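PDB 3NDN: O-succinylhomoserine sulfhydrylase from Mycobacterium tuberculosis, which probably catalyses the pyridoxal-phosphate-dependent formation of L-homocysteine from O-succinyl-L-homoserine and hydrogen sulfide, a step of methionine biosynthesis. Local coordinates for residues T102-G105 with M106-V109; L270-G273 with L274-L277; S287-R290 with I291-L295; K341-A344 with F345-L348; L399-T402 with D403-I406. All coordinates share one frame; numbering follows the deposited sequence.

Contact 1. Residues T102-G105 with M106-V109; sequences TASG and MAAV
Ser-104 and Ala-107 meet where the strand's exit loop turns into a helix. The Ser-104 hydroxyl, turned back between its own backbone N and carbonyl carbon (chi1 71°), reaches over the first turn, and Ala-107 N donates to Ser-104 OG at 3.1 Å with an N-H...O angle of 159°. That is an N-cap bond, and the CB of Ala-107 leans on the same hydroxyl, Ser-104 OG to Ala-107 CB being 3.5 Å. The hydroxyl is also hydrogen-bonded to Gly-259 O of the second subunit, which ties the cap to the subunit interface.

Thr-102 faces the turn from the strand end. Its OG1 donates to Ser-104 O at 2.7 Å, while Ala-108 N reaches Ser-104 O at 3.3 Å from the other face of the carbonyl plane, so this oxygen is gripped from both faces. The rest of Thr-102 lies against the two alanines: its CB is 4.0 Å from Ala-107 CB, and its CG2 rests near Ala-108 CA. One residue on, Val-109 N donates to Gly-105 O at 3.0 Å, in the carbonyl plane, as the regular helical pattern sets in.

With the turn held so, Gly-105 N and Met-106 N both donate to phosphate oxygens of the pyridoxal-phosphate-modified lysine at position 227: a helix N-terminus cradling the cofactor phosphate, as in fold-type I PLP enzymes of the trans-sulfuration family.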
loop_
_atom_site.group_PDB
_atom_site.type_symbol
_atom_site.label_atom_id
_atom_site.label_comp_id
_atom_site.label_asym_id
_atom_site.label_seq_id
_atom_site.Cartn_x
_atom_site.Cartn_y
_atom_site.Cartn_z
ATOM N N THR A 102 -7.111 8.808 15.388
ATOM C CA THR A 102 -8.286 9.316 14.612
ATOM C C THR A 102 -7.986 9.465 13.096
ATOM O O THR A 102 -6.831 9.336 12.684
ATOM C CB THR A 102 -8.758 10.684 15.141
ATOM O OG1 THR A 102 -7.774 11.677 14.835
ATOM C CG2 THR A 102 -9.021 10.687 16.668
ATOM N N ALA A 103 -9.013 9.759 12.280
ATOM C CA ALA A 103 -8.870 9.857 10.805
ATOM C C ALA A 103 -8.114 11.131 10.348
ATOM O O ALA A 103 -7.575 11.172 9.239
ATOM C CB ALA A 103 -10.268 9.803 10.109
ATOM N N SER A 104 -8.084 12.145 11.197
ATOM C CA SER A 104 -7.470 13.448 10.853
ATOM C C SER A 104 -7.215 14.250 12.119
ATOM O O SER A 104 -7.693 13.877 13.191
ATOM C CB SER A 104 -8.383 14.239 9.896
ATOM O OG SER A 104 -9.552 14.715 10.568
ATOM N N GLY A 105 -6.459 15.350 12.014
ATOM C CA GLY A 105 -6.294 16.265 13.145
ATOM C C GLY A 105 -7.604 16.923 13.590
ATOM O O GLY A 105 -7.862 17.026 14.781
ATOM N N MET A 106 -8.442 17.344 12.640
ATOM C CA MET A 106 -9.745 17.945 12.986
ATOM C C MET A 106 -10.692 16.953 13.689
ATOM O O MET A 106 -11.463 17.343 14.586
ATOM C CB MET A 106 -10.418 18.575 11.761
ATOM C CG MET A 106 -9.829 19.931 11.322
ATOM S SD MET A 106 -9.417 21.100 12.647
ATOM C CE MET A 106 -11.025 21.455 13.361
ATOM N N ALA A 107 -10.611 15.684 13.304
ATOM C CA ALA A 107 -11.321 14.612 14.013
ATOM C C ALA A 107 -10.876 14.513 15.477
ATOM O O ALA A 107 -11.726 14.331 16.355
ATOM C CB ALA A 107 -11.159 13.289 13.305
ATOM N N ALA A 108 -9.564 14.659 15.745
ATOM C CA ALA A 108 -9.065 14.709 17.129
ATOM C C ALA A 108 -9.605 15.926 17.903
ATOM O O ALA A 108 -10.030 15.780 19.039
ATOM C CB ALA A 108 -7.511 14.673 17.183
ATOM N N VAL A 109 -9.568 17.110 17.282
ATOM C CA VAL A 109 -10.084 18.333 17.895
ATOM C C VAL A 109 -11.583 18.245 18.237
ATOM O O VAL A 109 -11.980 18.525 19.382
ATOM C CB VAL A 109 -9.816 19.591 16.999
ATOM C CG1 VAL A 109 -10.473 20.838 17.597
ATOM C CG2 VAL A 109 -8.327 19.800 16.807
#

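Contact 2. Residues L270-G273 with L274-L277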
loop_
_atom_site.group_PDB
_atom_site.type_symbol
_atom_site.label_atom_id
_atom_site.label_comp_id
_atom_site.label_asym_id
_atom_site.label_seq_id
_atom_site.Cartn_x
_atom_site.Cartn_y
_atom_site.Cartn_z
ATOM N N LEU A 270 2.433 6.418 9.364
ATOM C CA LEU A 270 2.704 7.324 10.465
ATOM C C LEU A 270 3.658 6.772 11.533
ATOM O O LEU A 270 4.490 7.506 12.018
ATOM C CB LEU A 270 1.388 7.820 11.098
ATOM C CG LEU A 270 0.456 8.588 10.146
ATOM C CD1 LEU A 270 -0.854 8.991 10.836
ATOM C CD2 LEU A 270 1.140 9.827 9.552
ATOM N N LEU A 271 3.523 5.496 11.914
ATOM C CA LEU A 271 4.427 4.890 12.910
ATOM C C LEU A 271 5.879 4.790 12.410
ATOM O O LEU A 271 6.833 4.888 13.207
ATOM C CB LEU A 271 3.882 3.495 13.380
ATOM C CG LEU A 271 3.924 2.260 12.468
ATOM C CD1 LEU A 271 5.325 1.516 12.568
ATOM C CD2 LEU A 271 2.801 1.259 12.786
ATOM N N LYS A 272 6.057 4.619 11.097
ATOM C CA LYS A 272 7.384 4.588 10.523
ATOM C C LYS A 272 7.889 6.051 10.437
ATOM O O LYS A 272 9.073 6.299 10.598
ATOM C CB LYS A 272 7.386 3.911 9.135
ATOM C CG LYS A 272 6.987 2.408 9.135
ATOM C CD LYS A 272 7.909 1.533 10.029
ATOM C CE LYS A 272 9.221 1.196 9.343
ATOM N NZ LYS A 272 10.125 0.357 10.221
ATOM N N GLY A 273 6.982 7.004 10.237
ATOM C CA GLY A 273 7.388 8.449 10.276
ATOM C C GLY A 273 7.919 8.866 11.653
ATOM O O GLY A 273 8.803 9.734 11.768
ATOM N N LEU A 274 7.387 8.246 12.702
ATOM C CA LEU A 274 7.781 8.596 14.078
ATOM C C LEU A 274 9.252 8.205 14.369
ATOM O O LEU A 274 9.905 8.792 15.238
ATOM C CB LEU A 274 6.831 7.961 15.093
ATOM C CG LEU A 274 5.429 8.585 15.270
ATOM C CD1 LEU A 274 4.614 7.690 16.211
ATOM C CD2 LEU A 274 5.495 10.036 15.807
ATOM N N GLU A 275 9.782 7.257 13.604
ATOM C CA GLU A 275 11.202 6.824 13.776
ATOM C C GLU A 275 12.212 7.931 13.450
ATOM O O GLU A 275 13.282 8.002 14.067
ATOM C CB GLU A 275 11.516 5.602 12.932
ATOM C CG GLU A 275 10.688 4.348 13.311
ATOM C CD GLU A 275 11.026 3.105 12.502
ATOM O OE1 GLU A 275 12.031 3.106 11.734
ATOM O OE2 GLU A 275 10.292 2.092 12.660
ATOM N N THR A 276 11.887 8.769 12.470
ATOM C CA THR A 276 12.788 9.868 12.044
ATOM C C THR A 276 12.402 11.271 12.542
ATOM O O THR A 276 13.069 12.279 12.187
ATOM C CB THR A 276 12.935 9.933 10.490
ATOM O OG1 THR A 276 11.639 10.092 9.900
ATOM C CG2 THR A 276 13.603 8.678 9.930
ATOM N N LEU A 277 11.369 11.365 13.374
ATOM C CA LEU A 277 10.861 12.682 13.813
ATOM C C LEU A 277 11.939 13.544 14.480
ATOM O O LEU A 277 12.098 14.738 14.141
ATOM C CB LEU A 277 9.621 12.542 14.725
ATOM C CG LEU A 277 8.809 13.775 15.207
ATOM C CD1 LEU A 277 8.163 14.551 14.064
ATOM C CD2 LEU A 277 7.747 13.356 16.203
HETATM O O HOH W 1 13.066 0.502 11.409
#
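Lys-272 and Glu-275 lie side by side, their side chains pointing the same way from neighbouring turns of the chain. From its CB, Lys-272 sets CG beside the backbone N, then bends at chi2 (-59°) and again at chi3, which folds the chain round toward the glutamate. CD is the first atom to meet it, with Lys-272 CD 3.6 Å from Glu-275 OE2, and CE keeps a like separation. At the tip, Lys-272 NZ forms a salt bridge of 3.0 Å to Glu-275 OE2, met on the syn side but 28° out of the carboxylate plane. A water accepts weakly from Lys-272 NZ and lies 2.8 Å from Glu-275 OE1, to which it can donate.

The pair lies between the body of helix 264-273 and helix 277-296. Here Glu-275 N donates to Lys-272 O at 3.2 Å from well above the carbonyl plane, and the bond from Leu-274 N to Leu-270 O is weak.

Both charges have further partners. The stronger partner of Lys-272 NZ is Glu-46, and Glu-275 OE2 bridges to Arg-89 and to Lys-364 of the third subunit, while Gln-232 of that subunit donates to Glu-275 OE1. Leu-274 CG sits 3.6 Å from Leu-270 O, and the Leu-274 side chain packs on Phe-86 of helix 81-94.

Contact 3. Residues S287-R290 with I291-L295; sequences SAQR and IAEFL
Helix 277-296 carries this contact near its C-terminal end, and the pairs that meet are those four residues apart, Ser-287 with Ile-291 and Gln-289 with Glu-293. The amide of Gln-289 and the carboxylate of Glu-293 have planes 66° apart. Gln-289 NE2 donates to Glu-293 OE2 at 3.2 Å, and the bond is fairly straight, its N-H pointing nearly at the oxygen. The oxygen lies close to the amide plane of Gln-289, while NE2 stands 50° out of the carboxylate plane, so the bond does not follow the plane of the acceptor. Gln-289 gets there with CG anti to its backbone N and a bend at chi2 (83°) that brings NE2 to the glutamate. Glu-293 climbs back over the preceding turn with an extended chain, its CG 3.3 Å from Gln-289 O.

These side chains ride on ordinary alpha-helical bonding, in which Ile-291 N donates to Ser-287 O and Ala-292 N to Ala-288 O, the latter at 2.9 Å. Glu-293 N and Phe-294 N continue the pattern, donating to Gln-289 O and Arg-290 O. Elsewhere round the helix, Ile-291 lays CG1 3.5 Å from Ser-287 O, and its CD1 ends near Ser-287 OG, a hydroxyl probably hydrogen-bonded to Thr-402 OG1. Ile-291 and Phe-294 pack on helix 402-413. Arg-290 turns its guanidinium to helix 402-413 as well, where its NH2 forms a salt bridge with Asp-403.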
loop_
_atom_site.group_PDB
_atom_site.type_symbol
_atom_site.label_atom_id
_atom_site.label_comp_id
_atom_site.label_asym_id
_atom_site.label_seq_id
_atom_site.Cartn_x
_atom_site.Cartn_y
_atom_site.Cartn_z
ATOM N N SER A 287 17.456 25.178 10.552
ATOM C CA SER A 287 17.352 25.826 9.242
ATOM C C SER A 287 16.418 27.048 9.298
ATOM O O SER A 287 16.753 28.129 8.781
ATOM C CB SER A 287 16.886 24.802 8.194
ATOM O OG SER A 287 16.798 25.376 6.897
ATOM N N ALA A 288 15.277 26.893 9.967
ATOM C CA ALA A 288 14.319 28.009 10.116
ATOM C C ALA A 288 14.924 29.196 10.922
ATOM O O ALA A 288 14.695 30.382 10.590
ATOM C CB ALA A 288 13.040 27.512 10.751
ATOM N N GLN A 289 15.721 28.878 11.951
ATOM C CA GLN A 289 16.433 29.907 12.745
ATOM C C GLN A 289 17.350 30.740 11.843
ATOM O O GLN A 289 17.378 31.967 11.950
ATOM C CB GLN A 289 17.247 29.234 13.867
ATOM C CG GLN A 289 18.051 30.180 14.768
ATOM C CD GLN A 289 17.224 30.795 15.886
ATOM O OE1 GLN A 289 16.462 30.109 16.571
ATOM N NE2 GLN A 289 17.404 32.092 16.102
ATOM N N ARG A 290 18.107 30.075 10.962
ATOM C CA ARG A 290 18.997 30.772 10.018
ATOM C C ARG A 290 18.232 31.641 9.009
ATOM O O ARG A 290 18.673 32.738 8.669
ATOM C CB ARG A 290 19.917 29.790 9.254
ATOM C CG ARG A 290 21.102 29.219 10.043
ATOM C CD ARG A 290 22.044 28.382 9.141
ATOM N NE ARG A 290 22.520 29.159 7.994
ATOM C CZ ARG A 290 23.120 28.665 6.909
ATOM N NH1 ARG A 290 23.355 27.364 6.780
ATOM N NH2 ARG A 290 23.490 29.492 5.937
ATOM N N ILE A 291 17.110 31.127 8.514
ATOM C CA ILE A 291 16.257 31.843 7.544
ATOM C C ILE A 291 15.591 33.082 8.178
ATOM O O ILE A 291 15.508 34.148 7.547
ATOM C CB ILE A 291 15.228 30.853 6.848
ATOM C CG1 ILE A 291 15.963 29.927 5.869
ATOM C CG2 ILE A 291 14.109 31.611 6.090
ATOM C CD1 ILE A 291 15.199 28.638 5.476
ATOM N N ALA A 292 15.155 32.954 9.430
ATOM C CA ALA A 292 14.568 34.077 10.171
ATOM C C ALA A 292 15.575 35.214 10.356
ATOM O O ALA A 292 15.240 36.388 10.162
ATOM C CB ALA A 292 14.046 33.607 11.525
ATOM N N GLU A 293 16.816 34.855 10.703
ATOM C CA GLU A 293 17.891 35.834 10.861
ATOM C C GLU A 293 18.271 36.524 9.533
ATOM O O GLU A 293 18.569 37.732 9.507
ATOM C CB GLU A 293 19.110 35.173 11.536
ATOM C CG GLU A 293 18.845 34.741 12.989
ATOM C CD GLU A 293 19.905 33.798 13.553
ATOM O OE1 GLU A 293 20.748 33.289 12.776
ATOM O OE2 GLU A 293 19.881 33.548 14.780
ATOM N N PHE A 294 18.243 35.768 8.433
ATOM C CA PHE A 294 18.539 36.309 7.100
ATOM C C PHE A 294 17.473 37.323 6.658
ATOM O O PHE A 294 17.804 38.417 6.186
ATOM C CB PHE A 294 18.718 35.187 6.056
ATOM C CG PHE A 294 18.778 35.688 4.630
ATOM C CD1 PHE A 294 19.971 36.197 4.106
ATOM C CD2 PHE A 294 17.636 35.692 3.831
ATOM C CE1 PHE A 294 20.027 36.671 2.802
ATOM C CE2 PHE A 294 17.679 36.170 2.519
ATOM C CZ PHE A 294 18.872 36.660 2.005
ATOM N N LEU A 295 16.206 36.965 6.840
ATOM C CA LEU A 295 15.086 37.872 6.550
ATOM C C LEU A 295 15.131 39.144 7.431
ATOM O O LEU A 295 14.946 40.259 6.931
ATOM C CB LEU A 295 13.744 37.145 6.670
ATOM C CG LEU A 295 13.357 36.207 5.512
ATOM C CD1 LEU A 295 12.325 35.138 5.936
ATOM C CD2 LEU A 295 12.862 36.981 4.286
#

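Contact 4. Residues K341-A344 with F345-L348; sequences KQRA and FEVL
The backbone keeps to alpha-helical bonding, Phe-345 N donating to Lys-341 O at 3.0 Å with an angle of 170°, and Leu-348 N to Ala-344 O just as straight. Lys-341 and Phe-345 lie side by side and point the same way. With the lysine chain fully extended, its CG stands 4.3 Å above the plane of the Phe-345 ring, offset toward the rim, and its CE comes 3.8 Å from Phe-345 CZ. The aliphatic shaft thus runs along the ring, and NZ continues to a salt bridge with Glu-63 of the second subunit.

On another side of the helix, Arg-343 bends at chi2 (82°), carrying its guanidinium over the next turn. Arg-343 NH1 and Glu-346 OE1 form a salt bridge at 3.0 Å whose hydrogen bond is weak; the oxygen lies at the guanidinium edge, while the carboxylate is turned nearly perpendicular to the guanidinium plane. Val-347 CG2 covers one guanidinium face, 3.8 Å from Arg-343 NH1.

Helix 340-350 packs on several neighbours: Arg-343 and Val-347 rest on Leu-333 of strand 328-333, Arg-343 NH2 bonds Leu-413 O at the end of helix 402-413, and the Phe-345 ring meets His-369 edge-to-face.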
loop_
_atom_site.group_PDB
_atom_site.type_symbol
_atom_site.label_atom_id
_atom_site.label_comp_id
_atom_site.label_asym_id
_atom_site.label_seq_id
_atom_site.Cartn_x
_atom_site.Cartn_y
_atom_site.Cartn_z
ATOM N N LYS A 341 -0.242 44.073 -1.902
ATOM C CA LYS A 341 -0.745 42.827 -2.521
ATOM C C LYS A 341 0.022 42.503 -3.810
ATOM O O LYS A 341 0.446 41.364 -4.014
ATOM C CB LYS A 341 -2.260 42.899 -2.803
ATOM C CG LYS A 341 -2.855 41.606 -3.399
ATOM C CD LYS A 341 -4.384 41.682 -3.612
ATOM C CE LYS A 341 -4.919 40.344 -4.162
ATOM N NZ LYS A 341 -6.415 40.262 -4.283
ATOM N N GLN A 342 0.200 43.515 -4.666
ATOM C CA GLN A 342 0.930 43.363 -5.929
ATOM C C GLN A 342 2.375 42.927 -5.673
ATOM O O GLN A 342 2.938 42.120 -6.415
ATOM C CB GLN A 342 0.938 44.680 -6.727
ATOM C CG GLN A 342 -0.306 44.966 -7.549
ATOM C CD GLN A 342 -0.263 46.346 -8.226
ATOM O OE1 GLN A 342 -0.302 47.382 -7.560
ATOM N NE2 GLN A 342 -0.202 46.353 -9.552
ATOM N N ARG A 343 2.964 43.480 -4.623
ATOM C CA ARG A 343 4.356 43.221 -4.283
ATOM C C ARG A 343 4.521 41.795 -3.731
ATOM O O ARG A 343 5.451 41.077 -4.117
ATOM C CB ARG A 343 4.838 44.281 -3.293
ATOM C CG ARG A 343 6.277 44.137 -2.822
ATOM C CD ARG A 343 7.323 44.710 -3.798
ATOM N NE ARG A 343 8.673 44.367 -3.335
ATOM C CZ ARG A 343 9.455 43.437 -3.884
ATOM N NH1 ARG A 343 9.051 42.752 -4.954
ATOM N NH2 ARG A 343 10.654 43.197 -3.365
ATOM N N ALA A 344 3.616 41.396 -2.837
ATOM C CA ALA A 344 3.586 40.014 -2.314
ATOM C C ALA A 344 3.418 38.958 -3.418
ATOM O O ALA A 344 4.145 37.967 -3.442
ATOM C CB ALA A 344 2.491 39.854 -1.250
ATOM N N PHE A 345 2.464 39.173 -4.327
ATOM C CA PHE A 345 2.249 38.258 -5.457
ATOM C C PHE A 345 3.495 38.138 -6.343
ATOM O O PHE A 345 3.816 37.062 -6.830
ATOM C CB PHE A 345 1.043 38.704 -6.300
ATOM C CG PHE A 345 -0.288 38.210 -5.788
ATOM C CD1 PHE A 345 -0.491 37.949 -4.429
ATOM C CD2 PHE A 345 -1.361 38.031 -6.670
ATOM C CE1 PHE A 345 -1.729 37.501 -3.957
ATOM C CE2 PHE A 345 -2.599 37.588 -6.208
ATOM C CZ PHE A 345 -2.783 37.325 -4.847
ATOM N N GLU A 346 4.191 39.252 -6.544
ATOM C CA GLU A 346 5.410 39.285 -7.347
ATOM C C GLU A 346 6.507 38.382 -6.766
ATOM O O GLU A 346 7.212 37.679 -7.508
ATOM C CB GLU A 346 5.922 40.735 -7.469
ATOM C CG GLU A 346 7.059 40.899 -8.470
ATOM C CD GLU A 346 7.655 42.315 -8.507
ATOM O OE1 GLU A 346 7.575 43.056 -7.494
ATOM O OE2 GLU A 346 8.219 42.674 -9.566
ATOM N N VAL A 347 6.637 38.403 -5.443
ATOM C CA VAL A 347 7.655 37.624 -4.720
ATOM C C VAL A 347 7.354 36.118 -4.804
ATOM O O VAL A 347 8.244 35.308 -5.120
ATOM C CB VAL A 347 7.771 38.087 -3.229
ATOM C CG1 VAL A 347 8.702 37.181 -2.426
ATOM C CG2 VAL A 347 8.253 39.554 -3.144
ATOM N N LEU A 348 6.105 35.749 -4.554
ATOM C CA LEU A 348 5.713 34.333 -4.658
ATOM C C LEU A 348 5.941 33.793 -6.071
ATOM O O LEU A 348 6.430 32.676 -6.239
ATOM C CB LEU A 348 4.266 34.119 -4.221
ATOM C CG LEU A 348 4.011 33.716 -2.759
ATOM C CD1 LEU A 348 4.516 34.759 -1.777
ATOM C CD2 LEU A 348 2.517 33.499 -2.583
#

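Contact 5. Residues L399-T402 with D403-I406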
loop_
_atom_site.group_PDB
_atom_site.type_symbol
_atom_site.label_atom_id
_atom_site.label_comp_id
_atom_site.label_asym_id
_atom_site.label_seq_id
_atom_site.Cartn_x
_atom_site.Cartn_y
_atom_site.Cartn_z
ATOM N N LEU A 399 13.695 20.285 4.326
ATOM C CA LEU A 399 14.988 19.609 4.467
ATOM C C LEU A 399 16.011 19.912 3.370
ATOM O O LEU A 399 17.134 19.392 3.404
ATOM C CB LEU A 399 14.764 18.079 4.605
ATOM C CG LEU A 399 14.066 17.566 5.868
ATOM C CD1 LEU A 399 13.819 16.036 5.831
ATOM C CD2 LEU A 399 14.835 17.941 7.138
ATOM N N GLU A 400 15.659 20.764 2.407
ATOM C CA GLU A 400 16.637 21.189 1.390
ATOM C C GLU A 400 17.830 21.937 2.049
ATOM O O GLU A 400 17.723 22.413 3.193
ATOM C CB GLU A 400 15.986 22.051 0.292
ATOM C CG GLU A 400 14.710 21.475 -0.329
ATOM C CD GLU A 400 13.425 21.964 0.350
ATOM O OE1 GLU A 400 13.425 22.219 1.566
ATOM O OE2 GLU A 400 12.391 22.066 -0.332
ATOM N N ASP A 401 18.972 21.968 1.358
ATOM C CA ASP A 401 20.147 22.746 1.812
ATOM C C ASP A 401 19.747 24.183 2.180
ATOM O O ASP A 401 19.055 24.846 1.417
ATOM C CB ASP A 401 21.226 22.768 0.718
ATOM C CG ASP A 401 22.534 23.396 1.186
ATOM O OD1 ASP A 401 23.346 22.695 1.820
ATOM O OD2 ASP A 401 22.765 24.594 0.904
ATOM N N THR A 402 20.160 24.647 3.360
ATOM C CA THR A 402 19.782 25.991 3.837
ATOM C C THR A 402 20.279 27.096 2.891
ATOM O O THR A 402 19.593 28.103 2.666
ATOM C CB THR A 402 20.260 26.250 5.297
ATOM O OG1 THR A 402 19.822 25.172 6.135
ATOM C CG2 THR A 402 19.685 27.562 5.838
ATOM N N ASP A 403 21.465 26.891 2.329
ATOM C CA ASP A 403 22.043 27.834 1.369
ATOM C C ASP A 403 21.237 27.926 0.066
ATOM O O ASP A 403 21.137 28.992 -0.524
ATOM C CB ASP A 403 23.496 27.446 1.045
ATOM C CG ASP A 403 24.435 27.594 2.241
ATOM O OD1 ASP A 403 24.178 28.446 3.133
ATOM O OD2 ASP A 403 25.455 26.864 2.259
ATOM N N ASP A 404 20.680 26.804 -0.392
ATOM C CA ASP A 404 19.884 26.789 -1.621
ATOM C C ASP A 404 18.548 27.532 -1.396
ATOM O O ASP A 404 18.052 28.211 -2.301
ATOM C CB ASP A 404 19.607 25.344 -2.108
ATOM C CG ASP A 404 20.862 24.614 -2.642
ATOM O OD1 ASP A 404 21.803 25.263 -3.145
ATOM O OD2 ASP A 404 20.891 23.358 -2.582
ATOM N N LEU A 405 17.975 27.395 -0.196
ATOM C CA LEU A 405 16.708 28.072 0.152
ATOM C C LEU A 405 16.885 29.598 0.283
ATOM O O LEU A 405 16.049 30.374 -0.202
ATOM C CB LEU A 405 16.097 27.484 1.426
ATOM C CG LEU A 405 15.566 26.032 1.356
ATOM C CD1 LEU A 405 15.321 25.464 2.745
ATOM C CD2 LEU A 405 14.279 25.960 0.510
ATOM N N ILE A 406 17.957 30.008 0.951
ATOM C CA ILE A 406 18.304 31.440 1.080
ATOM C C ILE A 406 18.533 32.109 -0.278
ATOM O O ILE A 406 18.033 33.211 -0.516
ATOM C CB ILE A 406 19.487 31.669 2.070
ATOM C CG1 ILE A 406 18.990 31.461 3.506
ATOM C CG2 ILE A 406 20.063 33.097 1.921
ATOM C CD1 ILE A 406 20.075 31.264 4.559
#
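Asp-401 OD2 is gripped by two backbone N-H groups at the start of helix 402-413: Asp-403 N donates to Asp-401 OD2 at 3.0 Å and Asp-404 N at 3.3 Å, both weakly, with N-H...O angles of 121° and 136°. This makes Asp-401 the N-cap. Its carboxylate is carried over the first turn because CG stands anti to the backbone N. The backbone carbonyl of the same residue takes part as well, since Leu-405 N donates to Asp-401 O at 3.2 Å in the carbonyl plane, with a further weak bond from Asp-404 N.

Beside the cap, the side chains of Asp-404 and Asp-401 cross at about a right angle, their carboxylate planes 53° apart, and Asp-404 OD2 lies 3.4 Å from Asp-401 CB. Glu-400 and Leu-405 likewise cross at about a right angle, the leucine placing CD1 3.9 Å from Glu-400 OE1. Further along, Ile-406 N donates to Thr-402 O at 3.0 Å, and the Ile-406 CD1 methyl comes 3.9 Å from Thr-402 CG2.

Three acidic side chains therefore gather at one helix end, with Asp-401 OD2 3.8 Å from Asp-403 OD2. Their mutual repulsion is probably offset by the N-terminal end of the helix dipole and by outside partners: Arg-290 for Asp-403, and Thr-29 OG1 and Ser-26 N of the third subunit for Asp-404 OD2. Glu-400, bonded to Ser-365, also reaches Arg-33 of that subunit, consistent with an acidic helix start whose cap oxygen serves its own helix while Asp-404 and Glu-400 face the third subunit.

How the contacts relate
From the N terminus the contacts follow one another in series, each a local turn of continuous chain, so none crosses or encloses another. Contact 1 joins strand 98-102 to helix 105-114 at the cofactor. Contact 2 lies between helix 264-273 and helix 277-296, and contact 3 lies further along the latter; their centres are 26 Å apart. Contact 4 sits on helix 340-350 and contact 5 opens helix 402-413. Only contacts 3 and 5 touch, and both polar and packing contacts between them tie helix 277-296 to helix 402-413. Contacts 1 and 4 meet the second subunit, contacts 2 and 5 the third.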